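Local coordinates for mRNA-binding protein PUF3 (Saccharomyces cerevisiae, PDB 3K49) that binds recognition sequences in the 3' untranslated regions of mRNAs for mitochondrial proteins, such as COX17, and promotes deadenylation and decay of the COX17 message, at residues Asp28-Ser33 with Phe62-Asp67; Asp139-Met144 with Leu170-Gly175; Gly103-Leu108 with Val134-Asp139; Gly175-Leu180 with Glu203-Glu208; Met24-Ile29 with Arg48-Ser53. All coordinates share one frame; numbering follows the deposited sequence.

Contact 1: residues Asp28-Ser33 with Phe62-Asp67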
# COMPACT_ATOMS: atom_id res chain seq x y z
N ASP A 28 -19.86 37.40 0.89
CA ASP A 28 -19.78 38.23 -0.31
C ASP A 28 -20.23 37.51 -1.57
O ASP A 28 -20.46 38.13 -2.61
CB ASP A 28 -18.35 38.75 -0.48
CG ASP A 28 -17.93 39.72 0.64
OD1 ASP A 28 -18.73 40.64 0.93
OD2 ASP A 28 -16.84 39.55 1.22
N ILE A 29 -20.37 36.19 -1.49
CA ILE A 29 -20.61 35.40 -2.69
C ILE A 29 -21.96 34.72 -2.68
O ILE A 29 -22.19 33.82 -3.48
CB ILE A 29 -19.51 34.32 -2.88
CG1 ILE A 29 -19.76 33.10 -1.98
CG2 ILE A 29 -18.13 34.91 -2.60
CD1 ILE A 29 -18.57 32.17 -1.88
N PHE A 30 -22.87 35.16 -1.80
CA PHE A 30 -24.18 34.51 -1.70
C PHE A 30 -24.91 34.36 -3.03
O PHE A 30 -25.78 33.50 -3.17
CB PHE A 30 -25.09 35.21 -0.70
CG PHE A 30 -26.51 34.71 -0.74
CD1 PHE A 30 -26.90 33.65 0.05
CD2 PHE A 30 -27.44 35.30 -1.59
CE1 PHE A 30 -28.21 33.19 0.02
CE2 PHE A 30 -28.76 34.85 -1.63
CZ PHE A 30 -29.14 33.80 -0.82
N GLY A 31 -24.55 35.17 -4.02
CA GLY A 31 -25.12 34.96 -5.33
C GLY A 31 -24.64 33.70 -6.06
O GLY A 31 -25.42 33.00 -6.71
N HIS A 32 -23.35 33.40 -5.91
CA HIS A 32 -22.63 32.62 -6.91
C HIS A 32 -21.75 31.51 -6.34
O HIS A 32 -20.62 31.31 -6.80
CB HIS A 32 -21.77 33.57 -7.74
CG HIS A 32 -22.50 34.81 -8.15
ND1 HIS A 32 -22.45 35.33 -9.41
CD2 HIS A 32 -23.27 35.67 -7.47
CE1 HIS A 32 -23.17 36.42 -9.48
NE2 HIS A 32 -23.68 36.65 -8.31
N SER A 33 -22.29 30.76 -5.38
CA SER A 33 -21.51 29.72 -4.72
C SER A 33 -21.14 28.55 -5.66
O SER A 33 -19.96 28.17 -5.75
CB SER A 33 -22.25 29.19 -3.50
OG SER A 33 -22.48 30.23 -2.56
N PHE A 62 -23.78 26.23 2.44
CA PHE A 62 -24.34 24.89 2.31
C PHE A 62 -25.77 24.88 1.79
O PHE A 62 -26.09 24.13 0.87
CB PHE A 62 -24.29 24.13 3.63
CG PHE A 62 -24.85 22.73 3.55
CD1 PHE A 62 -26.18 22.48 3.83
CD2 PHE A 62 -24.02 21.66 3.21
CE1 PHE A 62 -26.70 21.20 3.76
CE2 PHE A 62 -24.52 20.36 3.14
CZ PHE A 62 -25.86 20.13 3.41
N ASN A 63 -26.63 25.69 2.38
CA ASN A 63 -28.04 25.69 1.99
C ASN A 63 -28.21 26.18 0.55
O ASN A 63 -29.23 25.94 -0.10
CB ASN A 63 -28.88 26.51 2.97
CG ASN A 63 -28.85 25.94 4.38
OD1 ASN A 63 -28.43 24.79 4.58
ND2 ASN A 63 -29.29 26.72 5.36
N GLU A 64 -27.17 26.84 0.05
CA GLU A 64 -27.16 27.31 -1.32
C GLU A 64 -26.73 26.23 -2.32
O GLU A 64 -27.27 26.13 -3.41
CB GLU A 64 -26.25 28.52 -1.44
CG GLU A 64 -26.51 29.39 -2.66
CD GLU A 64 -25.34 30.31 -2.96
OE1 GLU A 64 -24.96 30.44 -4.16
OE2 GLU A 64 -24.79 30.90 -2.00
N ILE A 65 -25.74 25.41 -1.96
CA ILE A 65 -25.20 24.45 -2.92
C ILE A 65 -25.67 23.04 -2.68
O ILE A 65 -25.26 22.14 -3.38
CB ILE A 65 -23.66 24.42 -2.91
CG1 ILE A 65 -23.16 23.99 -1.52
CG2 ILE A 65 -23.07 25.75 -3.34
CD1 ILE A 65 -21.74 23.51 -1.49
N ARG A 66 -26.52 22.82 -1.68
CA ARG A 66 -26.83 21.45 -1.26
C ARG A 66 -27.53 20.67 -2.36
O ARG A 66 -27.25 19.48 -2.56
CB ARG A 66 -27.67 21.43 0.01
CG ARG A 66 -29.05 21.99 -0.18
CD ARG A 66 -29.79 22.05 1.13
NE ARG A 66 -30.47 20.80 1.44
CZ ARG A 66 -31.11 20.58 2.59
NH1 ARG A 66 -31.13 21.52 3.52
NH2 ARG A 66 -31.72 19.43 2.81
N ASP A 67 -28.43 21.32 -3.08
CA ASP A 67 -29.16 20.64 -4.13
C ASP A 67 -28.25 20.19 -5.28
O ASP A 67 -28.61 19.31 -6.06
CB ASP A 67 -30.31 21.51 -4.63
CG ASP A 67 -31.49 21.50 -3.69
OD1 ASP A 67 -32.45 22.27 -3.92
OD2 ASP A 67 -31.44 20.72 -2.71
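Glu64 reaches across from helix 55-65 to the start of helix 33-37, where its carboxylate takes the backbone N-H of Ser33. This is a helix N-terminus held by an acidic side chain from another helix, inside the Pumilio homology domain, an all-helical repeat fold; Glu64 opens the second Pumilio repeat. The bond from Ser33 N to Glu64 OE1 measures 3.0 Å, is fairly straight, and meets the oxygen on its syn side, 26° out of the carboxylate plane. Ser33 OG also lies very close to Glu64 OE2, but it is crowded against the carboxylate, so that bond is doubtful. Glu64 gets there with CG anti to its backbone N (chi1 -160°) and an extended chain beyond. A type I turn from Ile29 to His32, closed by His32 N to Ile29 O at 2.7 Å, leads the backbone up to the helix. The positive end of the helix dipole would be expected to stabilise the carboxylate's charge. Outward from the polar centre, Phe30 crosses Glu64 obliquely, ring and carboxylate planes 56° apart, and the Phe30 side chain also touches Val60. On the apolar side, Ile65 CG2 lies 3.5 Å from Ser33 CB.

Contact 2: residues Asp139-Met144 with Leu170-Gly175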
# COMPACT_ATOMS: atom_id res chain seq x y z
N ASP A 139 -23.01 -6.49 -3.88
CA ASP A 139 -23.06 -7.40 -5.02
C ASP A 139 -22.11 -7.00 -6.13
O ASP A 139 -22.17 -7.54 -7.23
CB ASP A 139 -24.46 -7.43 -5.60
CG ASP A 139 -25.48 -7.91 -4.62
OD1 ASP A 139 -25.49 -9.13 -4.32
OD2 ASP A 139 -26.26 -7.07 -4.14
N SER A 140 -21.23 -6.05 -5.83
CA SER A 140 -20.39 -5.46 -6.87
C SER A 140 -18.94 -5.43 -6.43
O SER A 140 -18.12 -4.72 -7.01
CB SER A 140 -20.85 -4.04 -7.20
OG SER A 140 -22.25 -4.01 -7.43
N VAL A 141 -18.65 -6.21 -5.40
CA VAL A 141 -17.33 -6.21 -4.78
C VAL A 141 -16.20 -6.47 -5.76
O VAL A 141 -15.30 -5.63 -5.88
CB VAL A 141 -17.27 -7.18 -3.62
CG1 VAL A 141 -15.85 -7.28 -3.10
CG2 VAL A 141 -18.22 -6.72 -2.52
N LEU A 142 -16.24 -7.60 -6.46
CA LEU A 142 -15.24 -7.90 -7.50
C LEU A 142 -15.11 -6.76 -8.52
O LEU A 142 -14.00 -6.34 -8.86
CB LEU A 142 -15.53 -9.23 -8.23
CG LEU A 142 -15.14 -10.53 -7.51
CD1 LEU A 142 -15.64 -11.72 -8.28
CD2 LEU A 142 -13.63 -10.60 -7.31
N GLN A 143 -16.25 -6.27 -9.01
CA GLN A 143 -16.21 -5.13 -9.90
C GLN A 143 -15.53 -3.92 -9.24
O GLN A 143 -14.75 -3.22 -9.89
CB GLN A 143 -17.60 -4.76 -10.40
CG GLN A 143 -17.58 -3.53 -11.31
CD GLN A 143 -18.96 -3.01 -11.63
OE1 GLN A 143 -19.97 -3.57 -11.18
NE2 GLN A 143 -19.02 -1.94 -12.41
N MET A 144 -15.81 -3.70 -7.96
CA MET A 144 -15.24 -2.54 -7.25
C MET A 144 -13.72 -2.64 -7.14
O MET A 144 -13.01 -1.64 -7.34
CB MET A 144 -15.85 -2.38 -5.86
CG MET A 144 -17.35 -2.10 -5.82
SD MET A 144 -17.75 -0.50 -6.52
CE MET A 144 -18.54 -0.98 -8.06
N LEU A 170 -15.26 -10.88 1.70
CA LEU A 170 -14.55 -12.14 1.51
C LEU A 170 -15.41 -13.20 0.83
O LEU A 170 -14.94 -13.93 -0.05
CB LEU A 170 -14.00 -12.68 2.83
CG LEU A 170 -12.82 -13.61 2.61
CD1 LEU A 170 -11.74 -12.86 1.86
CD2 LEU A 170 -12.30 -14.13 3.92
N SER A 171 -16.68 -13.27 1.21
CA SER A 171 -17.58 -14.27 0.65
C SER A 171 -17.69 -14.09 -0.86
O SER A 171 -18.01 -15.04 -1.57
CB SER A 171 -18.96 -14.18 1.30
OG SER A 171 -19.76 -13.19 0.69
N SER A 172 -17.41 -12.89 -1.35
CA SER A 172 -17.45 -12.62 -2.79
C SER A 172 -16.12 -12.94 -3.44
O SER A 172 -16.02 -13.02 -4.66
CB SER A 172 -17.81 -11.15 -3.07
OG SER A 172 -19.10 -10.82 -2.60
N LEU A 173 -15.08 -13.11 -2.63
CA LEU A 173 -13.73 -13.30 -3.16
C LEU A 173 -13.31 -14.76 -3.28
O LEU A 173 -12.41 -15.08 -4.06
CB LEU A 173 -12.72 -12.53 -2.31
CG LEU A 173 -12.37 -11.12 -2.78
CD1 LEU A 173 -13.62 -10.32 -2.92
CD2 LEU A 173 -11.42 -10.46 -1.79
N THR A 174 -13.93 -15.65 -2.51
CA THR A 174 -13.46 -17.03 -2.46
C THR A 174 -13.45 -17.62 -3.86
O THR A 174 -14.43 -17.50 -4.59
CB THR A 174 -14.27 -17.91 -1.50
OG1 THR A 174 -15.59 -18.11 -2.03
CG2 THR A 174 -14.35 -17.25 -0.11
N GLY A 175 -12.33 -18.22 -4.23
CA GLY A 175 -12.12 -18.68 -5.59
C GLY A 175 -11.30 -17.69 -6.41
O GLY A 175 -10.68 -18.06 -7.41
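Val141 and Leu142, in the first turn of helix 141-146, pack against Ser172 and Leu173 at the end of helix 167-173. The contact joins helix 141-146, in the fourth Pumilio repeat, to the end of helix 167-173, where the fifth repeat begins at Ser172, all within the all-helical Pumilio homology domain. Its apolar part centres on Val141 and Leu173, whose side chains cross at about a right angle. Val141 CG1, anti to the backbone N (chi1 173°) and beside the carbonyl carbon, meets Leu173 CD1 at 3.8 Å. Leu142 CD2 approaches the same methyl more loosely, at 4.4 Å. Leu173 in turn touches Leu193, which continues the apolar packing into helix 186-196.

The second kind of contact sets aliphatic carbon against the serine. Val141 CB lies 4.0 Å from Ser172 CB, where the two backbones also come nearest, with 6.7 Å between Val141 CA and Ser172 CA. No hydrogen bond links the segments. Ser172 OG instead bonds to the carbonyl of Phe168 in its own helix, and with this polar end engaged there the serine meets Val141 by van der Waals contact. Leu142 also touches His176 in the following loop. Leu142 CD1 rests 3.9 Å from the backbone oxygen Ser172 O.

Contact 3: residues Gly103-Leu108 with Val134-Asp139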
# COMPACT_ATOMS: atom_id res chain seq x y z
N GLY A 103 -28.55 5.22 -2.45
CA GLY A 103 -29.02 4.76 -3.75
C GLY A 103 -28.04 5.10 -4.87
O GLY A 103 -28.28 4.73 -6.01
N ASN A 104 -26.96 5.79 -4.53
CA ASN A 104 -26.00 6.26 -5.52
C ASN A 104 -24.57 5.87 -5.23
O ASN A 104 -23.66 6.31 -5.92
CB ASN A 104 -26.06 7.78 -5.66
CG ASN A 104 -27.46 8.28 -5.93
OD1 ASN A 104 -28.04 7.99 -6.97
ND2 ASN A 104 -28.02 9.04 -4.97
N MET A 105 -24.38 5.03 -4.21
CA MET A 105 -23.04 4.62 -3.83
C MET A 105 -22.21 4.13 -4.99
O MET A 105 -21.10 4.63 -5.20
CB MET A 105 -23.06 3.55 -2.73
CG MET A 105 -22.74 4.09 -1.36
SD MET A 105 -21.12 4.88 -1.28
CE MET A 105 -20.05 3.49 -0.92
N LYS A 106 -22.73 3.15 -5.73
CA LYS A 106 -21.96 2.49 -6.79
C LYS A 106 -21.50 3.50 -7.82
O LYS A 106 -20.31 3.57 -8.16
CB LYS A 106 -22.79 1.38 -7.45
CG LYS A 106 -21.96 0.41 -8.28
CD LYS A 106 -22.72 -0.88 -8.52
CE LYS A 106 -22.12 -1.63 -9.70
NZ LYS A 106 -22.79 -2.95 -9.91
N GLN A 107 -22.44 4.30 -8.30
CA GLN A 107 -22.13 5.28 -9.32
C GLN A 107 -21.07 6.27 -8.85
O GLN A 107 -20.08 6.50 -9.55
CB GLN A 107 -23.40 6.01 -9.72
CG GLN A 107 -23.20 7.10 -10.74
CD GLN A 107 -24.51 7.57 -11.32
OE1 GLN A 107 -25.55 7.55 -10.66
NE2 GLN A 107 -24.48 7.99 -12.58
N LEU A 108 -21.26 6.84 -7.66
CA LEU A 108 -20.29 7.78 -7.11
C LEU A 108 -18.94 7.10 -6.92
O LEU A 108 -17.88 7.66 -7.21
CB LEU A 108 -20.79 8.35 -5.78
CG LEU A 108 -22.10 9.11 -5.91
CD1 LEU A 108 -22.61 9.48 -4.54
CD2 LEU A 108 -21.88 10.31 -6.79
N VAL A 134 -22.03 1.44 2.42
CA VAL A 134 -21.22 0.36 1.87
C VAL A 134 -22.04 -0.86 1.44
O VAL A 134 -21.70 -1.52 0.46
CB VAL A 134 -20.09 -0.04 2.84
CG1 VAL A 134 -19.40 -1.30 2.36
CG2 VAL A 134 -19.08 1.11 2.98
N LEU A 135 -23.12 -1.15 2.15
CA LEU A 135 -24.02 -2.25 1.81
C LEU A 135 -24.51 -2.20 0.37
O LEU A 135 -24.95 -3.22 -0.18
CB LEU A 135 -25.22 -2.29 2.76
CG LEU A 135 -25.18 -3.34 3.87
CD1 LEU A 135 -25.49 -2.75 5.22
CD2 LEU A 135 -26.13 -4.48 3.56
N GLU A 136 -24.45 -1.03 -0.24
CA GLU A 136 -24.94 -0.85 -1.60
C GLU A 136 -23.98 -1.44 -2.61
O GLU A 136 -24.29 -1.54 -3.80
CB GLU A 136 -25.16 0.63 -1.92
CG GLU A 136 -26.28 1.27 -1.13
CD GLU A 136 -26.49 2.73 -1.49
OE1 GLU A 136 -26.32 3.08 -2.68
OE2 GLU A 136 -26.82 3.52 -0.57
N LEU A 137 -22.80 -1.82 -2.11
CA LEU A 137 -21.75 -2.37 -2.95
C LEU A 137 -21.67 -3.88 -2.75
O LEU A 137 -20.78 -4.53 -3.30
CB LEU A 137 -20.40 -1.72 -2.63
CG LEU A 137 -20.32 -0.20 -2.81
CD1 LEU A 137 -19.03 0.35 -2.20
CD2 LEU A 137 -20.44 0.19 -4.27
N SER A 138 -22.62 -4.43 -2.00
CA SER A 138 -22.55 -5.83 -1.57
C SER A 138 -22.52 -6.87 -2.71
O SER A 138 -22.05 -7.99 -2.52
CB SER A 138 -23.66 -6.14 -0.57
OG SER A 138 -24.94 -6.01 -1.17
N ASP A 139 -23.01 -6.49 -3.88
CA ASP A 139 -23.06 -7.40 -5.02
C ASP A 139 -22.11 -7.00 -6.13
O ASP A 139 -22.17 -7.54 -7.23
CB ASP A 139 -24.46 -7.43 -5.60
CG ASP A 139 -25.48 -7.91 -4.62
OD1 ASP A 139 -25.49 -9.13 -4.32
OD2 ASP A 139 -26.26 -7.07 -4.14
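Glu136 and Met105 cross at about a right angle, the glutamate running to the start of helix 105-110. Glu136 CG is anti to its own carbonyl carbon (chi1 -67°), and the chain beyond is extended, bringing both oxygens up to the backbone. Gly103 N bonds to Glu136 OE2 at 3.1 Å, almost straight at 171°, on the syn side though 34° out of the carboxylate plane; a weak second bond runs from the same N-H to Glu136 OE1. Met105 N meets Glu136 OE1, also at 3.1 Å, from above that plane. Two N-H groups thus fix the carboxylate, whose negative charge is probably stabilised by the N-terminal end of the helix it faces.

Next to the carboxylate, Met105 CB packs 3.7 Å from Glu136 CB. The methionine then bends at chi2 and chi3, and its CE reaches Leu137 CD1 at 3.5 Å, these two side chains again about perpendicular. The other leucine branch, CD2, lies 3.7 Å from Lys106 CA. Lys106 NZ is held by Ser140 OG, in the loop before helix 141-146.

A glutamate at the start of the fourth Pumilio repeat, hydrogen-bonded to the N-terminus of helix 105-110 beside a methionine–leucine contact, ties the third and fourth repeats of the Pumilio homology domain together.

Contact 4: residues Gly175-Leu180 with Glu203-Glu208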
# COMPACT_ATOMS: atom_id res chain seq x y z
N GLY A 175 -12.33 -18.22 -4.23
CA GLY A 175 -12.12 -18.68 -5.59
C GLY A 175 -11.30 -17.69 -6.41
O GLY A 175 -10.68 -18.06 -7.41
N HIS A 176 -11.29 -16.44 -5.98
CA HIS A 176 -10.61 -15.41 -6.76
C HIS A 176 -9.35 -14.88 -6.10
O HIS A 176 -8.64 -14.07 -6.68
CB HIS A 176 -11.57 -14.26 -7.07
CG HIS A 176 -12.87 -14.71 -7.65
ND1 HIS A 176 -13.09 -14.82 -9.01
CD2 HIS A 176 -14.03 -15.08 -7.06
CE1 HIS A 176 -14.32 -15.23 -9.22
NE2 HIS A 176 -14.92 -15.39 -8.05
N ILE A 177 -9.05 -15.38 -4.90
CA ILE A 177 -8.00 -14.81 -4.07
C ILE A 177 -6.60 -14.86 -4.68
O ILE A 177 -5.85 -13.89 -4.57
CB ILE A 177 -7.99 -15.43 -2.66
CG1 ILE A 177 -9.28 -15.05 -1.93
CG2 ILE A 177 -6.77 -14.96 -1.86
CD1 ILE A 177 -9.52 -15.87 -0.68
N TYR A 178 -6.24 -15.96 -5.33
CA TYR A 178 -4.94 -15.99 -5.99
C TYR A 178 -4.88 -14.98 -7.14
O TYR A 178 -3.94 -14.18 -7.25
CB TYR A 178 -4.55 -17.38 -6.51
CG TYR A 178 -3.33 -17.29 -7.40
CD1 TYR A 178 -2.06 -17.19 -6.85
CD2 TYR A 178 -3.45 -17.23 -8.79
CE1 TYR A 178 -0.94 -17.08 -7.65
CE2 TYR A 178 -2.33 -17.13 -9.60
CZ TYR A 178 -1.07 -17.06 -9.03
OH TYR A 178 0.05 -16.95 -9.83
N HIS A 179 -5.89 -15.03 -8.00
CA HIS A 179 -5.99 -14.06 -9.08
C HIS A 179 -5.79 -12.64 -8.55
O HIS A 179 -4.94 -11.90 -9.05
CB HIS A 179 -7.34 -14.18 -9.78
CG HIS A 179 -7.54 -13.19 -10.89
ND1 HIS A 179 -8.32 -12.06 -10.75
CD2 HIS A 179 -7.05 -13.16 -12.15
CE1 HIS A 179 -8.31 -11.38 -11.89
NE2 HIS A 179 -7.55 -12.03 -12.75
N LEU A 180 -6.56 -12.27 -7.52
CA LEU A 180 -6.51 -10.91 -6.97
C LEU A 180 -5.13 -10.56 -6.42
O LEU A 180 -4.72 -9.39 -6.47
CB LEU A 180 -7.56 -10.70 -5.87
CG LEU A 180 -9.04 -10.68 -6.26
CD1 LEU A 180 -9.92 -10.65 -5.01
CD2 LEU A 180 -9.31 -9.49 -7.18
N GLU A 203 -7.34 -17.22 7.59
CA GLU A 203 -7.20 -18.63 7.26
C GLU A 203 -7.77 -18.88 5.87
O GLU A 203 -7.12 -19.50 5.03
CB GLU A 203 -7.88 -19.50 8.33
CG GLU A 203 -7.71 -20.99 8.12
CD GLU A 203 -8.39 -21.82 9.19
OE1 GLU A 203 -8.99 -21.22 10.11
OE2 GLU A 203 -8.33 -23.06 9.12
N SER A 204 -8.97 -18.37 5.64
CA SER A 204 -9.64 -18.52 4.35
C SER A 204 -8.82 -17.97 3.19
O SER A 204 -8.87 -18.48 2.07
CB SER A 204 -11.01 -17.85 4.39
OG SER A 204 -11.54 -17.69 3.08
N ILE A 205 -8.06 -16.92 3.46
CA ILE A 205 -7.25 -16.28 2.43
C ILE A 205 -5.93 -17.01 2.19
O ILE A 205 -5.49 -17.15 1.05
CB ILE A 205 -6.92 -14.82 2.83
CG1 ILE A 205 -8.14 -13.91 2.63
CG2 ILE A 205 -5.71 -14.31 2.06
CD1 ILE A 205 -7.91 -12.52 3.09
N LEU A 206 -5.29 -17.42 3.27
CA LEU A 206 -3.97 -18.04 3.21
C LEU A 206 -4.05 -19.46 2.65
O LEU A 206 -3.08 -20.00 2.12
CB LEU A 206 -3.32 -18.04 4.59
CG LEU A 206 -2.97 -16.64 5.10
CD1 LEU A 206 -2.46 -16.71 6.54
CD2 LEU A 206 -1.96 -15.98 4.19
N ASN A 207 -5.23 -20.07 2.77
CA ASN A 207 -5.50 -21.38 2.19
C ASN A 207 -5.52 -21.36 0.66
O ASN A 207 -5.13 -22.33 0.02
CB ASN A 207 -6.82 -21.93 2.72
CG ASN A 207 -6.68 -22.56 4.11
OD1 ASN A 207 -5.57 -22.65 4.66
ND2 ASN A 207 -7.80 -23.00 4.68
N GLU A 208 -5.99 -20.27 0.07
CA GLU A 208 -6.02 -20.16 -1.39
C GLU A 208 -4.66 -19.74 -1.95
O GLU A 208 -4.47 -19.69 -3.17
CB GLU A 208 -7.11 -19.18 -1.84
CG GLU A 208 -8.52 -19.62 -1.50
CD GLU A 208 -9.57 -18.94 -2.38
OE1 GLU A 208 -10.78 -19.02 -2.06
OE2 GLU A 208 -9.17 -18.33 -3.40
O HOH W 1 -7.44 -18.33 -5.78
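This contact lies at the junction of the fifth and sixth Pumilio repeats, where Glu208 reaches back to Gly175 and Ile177 at the start of helix 177-181. Gly175 N donates to Glu208 OE1 at 2.8 Å with an angle of 159°, using the syn lone pair of that oxygen. Ile177 N makes a weak bond to Glu208 OE2. A water adds a third link: it accepts from Tyr178 N at 2.7 Å and donates to Glu208 OE2, so this oxygen serves the next residue of the helix as well. Facing the helix start, the carboxylate would be favoured in its charged form.

Ile177 crosses both Glu208 and Ile205 at about a right angle. Its CG1 is anti to the carbonyl carbon (chi1 -66°), and its CD1 comes to 3.5 Å from Glu208 CD, over the face of the carboxylate. The same methyl packs 4.1 Å from Ile205 CG1, and the CG2 methyls of the two isoleucines also touch. Tyr178 CB passes near Glu208 O, while its ring turns to Phe212 and Tyr215 in the sixth repeat.

Direct and water-bridged hydrogen bonding of a glutamate to a helix N-terminus, beside buried isoleucines, links helices 177-181 and 199-207 in the curved, all-helical Pumilio fold.

Contact 5: residues Met24-Ile29 with Arg48-Ser53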
# COMPACT_ATOMS: atom_id res chain seq x y z
N MET A 24 -12.27 39.16 0.37
CA MET A 24 -13.67 38.76 0.45
C MET A 24 -13.86 37.72 1.53
O MET A 24 -12.90 37.17 2.09
CB MET A 24 -14.13 38.19 -0.88
CG MET A 24 -13.87 39.09 -2.08
SD MET A 24 -14.40 38.28 -3.59
CE MET A 24 -15.97 37.59 -3.07
N SER A 25 -15.12 37.44 1.84
CA SER A 25 -15.47 36.33 2.70
C SER A 25 -16.72 35.67 2.13
O SER A 25 -17.29 36.14 1.15
CB SER A 25 -15.73 36.81 4.13
OG SER A 25 -16.90 37.61 4.19
N LEU A 26 -17.13 34.58 2.75
CA LEU A 26 -18.23 33.78 2.25
C LEU A 26 -19.54 34.55 2.08
O LEU A 26 -20.37 34.19 1.23
CB LEU A 26 -18.43 32.55 3.15
CG LEU A 26 -17.21 31.63 3.11
CD1 LEU A 26 -17.41 30.39 3.97
CD2 LEU A 26 -16.93 31.25 1.66
N LYS A 27 -19.71 35.61 2.85
CA LYS A 27 -20.94 36.39 2.80
C LYS A 27 -21.00 37.23 1.54
O LYS A 27 -22.05 37.72 1.15
CB LYS A 27 -21.07 37.28 4.04
CG LYS A 27 -20.24 38.56 3.99
CD LYS A 27 -20.04 39.13 5.39
CE LYS A 27 -19.10 40.32 5.38
NZ LYS A 27 -18.28 40.37 6.63
N ASP A 28 -19.86 37.40 0.89
CA ASP A 28 -19.78 38.23 -0.31
C ASP A 28 -20.23 37.51 -1.57
O ASP A 28 -20.46 38.13 -2.61
CB ASP A 28 -18.35 38.75 -0.48
CG ASP A 28 -17.93 39.72 0.64
OD1 ASP A 28 -18.73 40.64 0.93
OD2 ASP A 28 -16.84 39.55 1.22
N ILE A 29 -20.37 36.19 -1.49
CA ILE A 29 -20.61 35.40 -2.69
C ILE A 29 -21.96 34.72 -2.68
O ILE A 29 -22.19 33.82 -3.48
CB ILE A 29 -19.51 34.32 -2.88
CG1 ILE A 29 -19.76 33.10 -1.98
CG2 ILE A 29 -18.13 34.91 -2.60
CD1 ILE A 29 -18.57 32.17 -1.88
N ARG A 48 -10.77 27.20 2.07
CA ARG A 48 -9.99 27.90 3.06
C ARG A 48 -10.93 28.58 4.08
O ARG A 48 -10.73 28.47 5.29
CB ARG A 48 -9.13 28.93 2.33
CG ARG A 48 -8.06 29.62 3.14
CD ARG A 48 -7.49 30.76 2.31
NE ARG A 48 -7.30 30.34 0.92
CZ ARG A 48 -7.37 31.15 -0.14
NH1 ARG A 48 -7.65 32.44 0.02
NH2 ARG A 48 -7.18 30.68 -1.36
N GLU A 49 -11.96 29.25 3.59
CA GLU A 49 -12.94 29.89 4.46
C GLU A 49 -13.72 28.89 5.30
O GLU A 49 -14.08 29.20 6.44
CB GLU A 49 -13.91 30.75 3.65
CG GLU A 49 -13.25 31.94 2.97
CD GLU A 49 -12.44 32.78 3.95
OE1 GLU A 49 -13.05 33.45 4.81
OE2 GLU A 49 -11.19 32.77 3.85
N LEU A 50 -13.99 27.71 4.76
CA LEU A 50 -14.81 26.73 5.48
C LEU A 50 -14.10 26.19 6.74
O LEU A 50 -14.74 25.73 7.68
CB LEU A 50 -15.21 25.56 4.57
CG LEU A 50 -16.27 25.84 3.51
CD1 LEU A 50 -16.51 24.58 2.65
CD2 LEU A 50 -17.56 26.30 4.16
N ALA A 51 -12.78 26.26 6.74
CA ALA A 51 -12.02 25.74 7.86
C ALA A 51 -12.07 26.71 9.04
O ALA A 51 -11.80 26.31 10.17
CB ALA A 51 -10.58 25.46 7.45
N THR A 52 -12.41 27.97 8.79
CA THR A 52 -12.35 28.97 9.86
C THR A 52 -13.61 29.83 10.04
O THR A 52 -13.65 30.67 10.92
CB THR A 52 -11.12 29.90 9.70
OG1 THR A 52 -11.29 30.74 8.56
CG2 THR A 52 -9.85 29.08 9.53
N SER A 53 -14.63 29.60 9.21
CA SER A 53 -15.85 30.40 9.26
C SER A 53 -16.82 29.92 10.34
O SER A 53 -16.95 28.72 10.57
CB SER A 53 -16.57 30.40 7.91
OG SER A 53 -15.84 31.14 6.94
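Leu26 points toward residues 48-53 and carries most of this contact. From CB the chain turns to put CG anti to the carbonyl carbon (chi1 -64°), and CG lands 3.5 Å from Glu49 CB. There the two side chains slide past each other in opposite directions. Of the branches, CD2 stays over the glutamate, 3.7 Å from Glu49 CB, with Glu49 CG a little farther off. CD1 meets more: besides Glu49 CB it touches Ser53 OG at 3.4 Å and Leu50 CD2 at 4.1 Å. Outside the two segments, Leu26 also touches Phe45 and Ile61, which places it between helices 40-50 and 55-65 in the region of the first Pumilio repeat.

The hydrogen bonds of the contact run within each segment. Ser25 N donates to Asp28 OD2 at 2.8 Å, on the anti side of that oxygen, tying down the short 3-10 turn that presents Leu26. In segment 48-53, Ser53 OG gives its proton to Glu49 O at 2.7 Å from above the carbonyl plane, while Thr52 N reaches that oxygen from the opposite face.

No hydrogen bond crosses between the segments. The N-terminal loop is therefore attached here by apolar contact: Leu26 lies against the aliphatic part of Glu49 and against a serine hydroxyl whose proton is given to Glu49 O.

Contacts 3, 2 and 4 follow one another along the curved domain, contact 3 sharing Asp139 with contact 2 and contact 2 sharing Gly175 with contact 4. Their centres lie 13 and 12 Å apart, and they touch: Met144 SD packs 3.6 Å from Leu137 CD2, while Leu173 CG packs 3.3 Å from Leu180 CD1. Contacts 1 and 5 sit at the N-terminal end, centres 11 Å apart, sharing Asp28 and Ile29. Contact 1 is 28 Å from contact 3, centre to centre. A glutamate meets a helix start in contacts 1, 3 and 4. All five lie back from the RNA, their nearest atoms about 8 to 12 Å from it.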